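PDB 6VDA: ZT_dimer domain-containing protein from Thermotoga maritima, which probably carries divalent metal ions such as zinc across the membrane as a cation diffusion facilitator of the CzcD type, this chain being its metal-binding C-terminal domain. Local coordinates for residues 13-18 with 66-71. Sequence-based numbering, arbitrary orientation.
Sequences DDIFAV and KEMLKR
V18 is wedged between M68 and R71, its two methyls splitting the work. CG1, anti to the backbone N (chi1 173°), reaches E67 CB at 3.7 Å and also touches M68 SD, while CG2 lies along the aliphatic part of R71, 3.9 Å from its CD. Deeper in, M68 bends at both chi2 and chi3, which brings CE to 3.6 Å from I15 CG1 and close to CG2 as well; I15 and M68 then both rest on I42 and M44 of strand 39-48. On the outer side R71 stretches across to helix 6-19 and lays one guanidinium face over A17 CB, 3.4 Å from NH2, with D14 O over the same face. The D14 carboxylate is turned 72° from the guanidinium plane, and OD1 stays 4.0 Å from R71 NH2, too far for a salt bridge, so any attraction is probably loose. E67 turns its carboxylate to a salt bridge with R21. No hydrogen bond links the segments; their axes approach to 10.0 Å at 138°, closer to antiparallel than perpendicular. Two helices side by side on one face of a three-stranded mixed sheet make the alpha-beta sandwich characteristic of the cytoplasmic domain of CDF transporters.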
ATOM      1  N   ASP A  13      -2.297  -7.456  20.527  1.00 87.28           N
ATOM      2  CA  ASP A  13      -2.232  -6.540  21.699  1.00 91.10           C
ATOM      3  C   ASP A  13      -1.017  -5.624  21.524  1.00 90.58           C
ATOM      4  O   ASP A  13      -1.200  -4.404  21.617  1.00 98.78           O
ATOM      5  CB  ASP A  13      -2.225  -7.305  23.030  1.00 94.18           C
ATOM      6  CG  ASP A  13      -3.582  -7.855  23.453  1.00 98.26           C
ATOM      7  OD1 ASP A  13      -4.607  -7.336  22.976  1.00 99.02           O
ATOM      8  OD2 ASP A  13      -3.611  -8.796  24.269  1.00102.27           O
ATOM      9  N   ASP A  14       0.158  -6.188  21.222  1.00 93.23           N
ATOM     10  CA  ASP A  14       1.443  -5.443  21.071  1.00 94.60           C
ATOM     11  C   ASP A  14       1.373  -4.489  19.866  1.00 88.91           C
ATOM     12  O   ASP A  14       1.887  -3.365  19.981  1.00 87.43           O
ATOM     13  CB  ASP A  14       2.633  -6.405  20.970  1.00 96.43           C
ATOM     14  CG  ASP A  14       2.840  -7.241  22.225  1.00102.12           C
ATOM     15  OD1 ASP A  14       1.930  -7.253  23.081  1.00106.23           O
ATOM     16  OD2 ASP A  14       3.906  -7.873  22.344  1.00101.15           O
ATOM     17  N   ILE A  15       0.778  -4.922  18.749  1.00 88.24           N
ATOM     18  CA  ILE A  15       0.626  -4.103  17.507  1.00 86.16           C
ATOM     19  C   ILE A  15      -0.224  -2.875  17.850  1.00 84.61           C
ATOM     20  O   ILE A  15       0.263  -1.745  17.685  1.00 80.09           O
ATOM     21  CB  ILE A  15      -0.008  -4.925  16.365  1.00 88.05           C
ATOM     22  CG1 ILE A  15       0.875  -6.100  15.935  1.00 88.28           C
ATOM     23  CG2 ILE A  15      -0.366  -4.026  15.190  1.00 87.88           C
ATOM     24  CD1 ILE A  15       0.148  -7.147  15.117  1.00 90.31           C
ATOM     25  N   PHE A  16      -1.448  -3.099  18.334  1.00 85.38           N
ATOM     26  CA  PHE A  16      -2.395  -2.024  18.730  1.00 85.16           C
ATOM     27  C   PHE A  16      -1.755  -1.162  19.823  1.00 84.92           C
ATOM     28  O   PHE A  16      -1.990   0.054  19.828  1.00 87.06           O
ATOM     29  CB  PHE A  16      -3.751  -2.613  19.127  1.00 85.52           C
ATOM     30  CG  PHE A  16      -4.669  -2.861  17.960  1.00 83.63           C
ATOM     31  CD1 PHE A  16      -5.419  -1.827  17.422  1.00 86.48           C
ATOM     32  CD2 PHE A  16      -4.765  -4.115  17.381  1.00 85.63           C
ATOM     33  CE1 PHE A  16      -6.262  -2.048  16.344  1.00 85.88           C
ATOM     34  CE2 PHE A  16      -5.604  -4.335  16.297  1.00 87.61           C
ATOM     35  CZ  PHE A  16      -6.355  -3.303  15.785  1.00 86.59           C
ATOM     36  N   ALA A  17      -0.948  -1.766  20.699  1.00 86.17           N
ATOM     37  CA  ALA A  17      -0.228  -1.064  21.787  1.00 88.00           C
ATOM     38  C   ALA A  17       0.739  -0.039  21.181  1.00 84.75           C
ATOM     39  O   ALA A  17       0.772   1.090  21.671  1.00 89.74           O
ATOM     40  CB  ALA A  17       0.480  -2.056  22.682  1.00 90.75           C
ATOM     41  N   VAL A  18       1.472  -0.409  20.130  1.00 86.23           N
ATOM     42  CA  VAL A  18       2.438   0.496  19.429  1.00 88.67           C
ATOM     43  C   VAL A  18       1.699   1.617  18.678  1.00 86.46           C
ATOM     44  O   VAL A  18       2.208   2.749  18.681  1.00 89.77           O
ATOM     45  CB  VAL A  18       3.362  -0.279  18.471  1.00 90.35           C
ATOM     46  CG1 VAL A  18       4.213   0.674  17.640  1.00 90.57           C
ATOM     47  CG2 VAL A  18       4.241  -1.278  19.217  1.00 91.27           C
ATOM     48  N   LYS A  66       9.439   0.944  12.405  1.00 79.13           N
ATOM     49  CA  LYS A  66      10.666   1.011  13.239  1.00 83.59           C
ATOM     50  C   LYS A  66      10.281   0.616  14.671  1.00 84.84           C
ATOM     51  O   LYS A  66      10.931  -0.297  15.221  1.00 87.59           O
ATOM     52  CB  LYS A  66      11.303   2.403  13.140  1.00 84.83           C
ATOM     53  CG  LYS A  66      12.780   2.487  13.507  1.00 87.57           C
ATOM     54  N   GLU A  67       9.217   1.220  15.213  1.00 84.24           N
ATOM     55  CA  GLU A  67       8.715   0.967  16.592  1.00 83.93           C
ATOM     56  C   GLU A  67       8.173  -0.460  16.709  1.00 84.34           C
ATOM     57  O   GLU A  67       8.397  -1.080  17.770  1.00 89.20           O
ATOM     58  CB  GLU A  67       7.648   1.988  16.996  1.00 82.70           C
ATOM     59  CG  GLU A  67       8.228   3.314  17.449  1.00 86.13           C
ATOM     60  CD  GLU A  67       9.315   3.172  18.503  1.00 92.23           C
ATOM     61  OE1 GLU A  67       9.057   2.508  19.538  1.00 91.43           O
ATOM     62  OE2 GLU A  67      10.428   3.693  18.273  1.00 93.61           O
ATOM     63  N   MET A  68       7.493  -0.965  15.676  1.00 84.86           N
ATOM     64  CA  MET A  68       6.975  -2.360  15.645  1.00 86.33           C
ATOM     65  C   MET A  68       8.157  -3.326  15.800  1.00 85.96           C
ATOM     66  O   MET A  68       8.084  -4.198  16.672  1.00 83.65           O
ATOM     67  CB  MET A  68       6.242  -2.664  14.335  1.00 90.67           C
ATOM     68  CG  MET A  68       4.984  -1.838  14.131  1.00 95.06           C
ATOM     69  SD  MET A  68       3.578  -2.402  15.115  1.00101.18           S
ATOM     70  CE  MET A  68       3.289  -3.993  14.348  1.00106.27           C
ATOM     71  N   LEU A  69       9.209  -3.150  14.992  1.00 85.54           N
ATOM     72  CA  LEU A  69      10.399  -4.043  14.947  1.00 86.51           C
ATOM     73  C   LEU A  69      11.149  -3.991  16.288  1.00 89.36           C
ATOM     74  O   LEU A  69      11.692  -5.033  16.688  1.00 92.60           O
ATOM     75  CB  LEU A  69      11.296  -3.635  13.772  1.00 86.30           C
ATOM     76  CG  LEU A  69      11.151  -4.475  12.500  1.00 85.12           C
ATOM     77  CD1 LEU A  69       9.695  -4.733  12.163  1.00 82.79           C
ATOM     78  CD2 LEU A  69      11.852  -3.819  11.321  1.00 84.81           C
ATOM     79  N   LYS A  70      11.165  -2.833  16.956  1.00 90.96           N
ATOM     80  CA  LYS A  70      11.851  -2.632  18.264  1.00 95.99           C
ATOM     81  C   LYS A  70      11.080  -3.354  19.379  1.00 98.13           C
ATOM     82  O   LYS A  70      11.730  -3.816  20.333  1.00105.39           O
ATOM     83  CB  LYS A  70      11.982  -1.143  18.606  1.00 96.45           C
ATOM     84  CG  LYS A  70      13.135  -0.409  17.932  1.00 98.60           C
ATOM     85  CD  LYS A  70      13.450   0.943  18.558  1.00100.40           C
ATOM     86  N   ARG A  71       9.753  -3.436  19.268  1.00100.06           N
ATOM     87  CA  ARG A  71       8.840  -3.953  20.328  1.00100.89           C
ATOM     88  C   ARG A  71       8.949  -5.478  20.408  1.00103.30           C
ATOM     89  O   ARG A  71       9.106  -6.005  21.528  1.00101.85           O
ATOM     90  CB  ARG A  71       7.395  -3.544  20.028  1.00 96.53           C
ATOM     91  CG  ARG A  71       6.352  -4.160  20.947  1.00 98.11           C
ATOM     92  CD  ARG A  71       6.011  -3.266  22.120  1.00100.36           C
ATOM     93  NE  ARG A  71       4.833  -3.750  22.830  1.00102.55           N
ATOM     94  CZ  ARG A  71       4.137  -3.045  23.718  1.00103.30           C
ATOM     95  NH1 ARG A  71       4.492  -1.808  24.020  1.00102.53           N
ATOM     96  NH2 ARG A  71       3.084  -3.585  24.307  1.00105.67           N
TER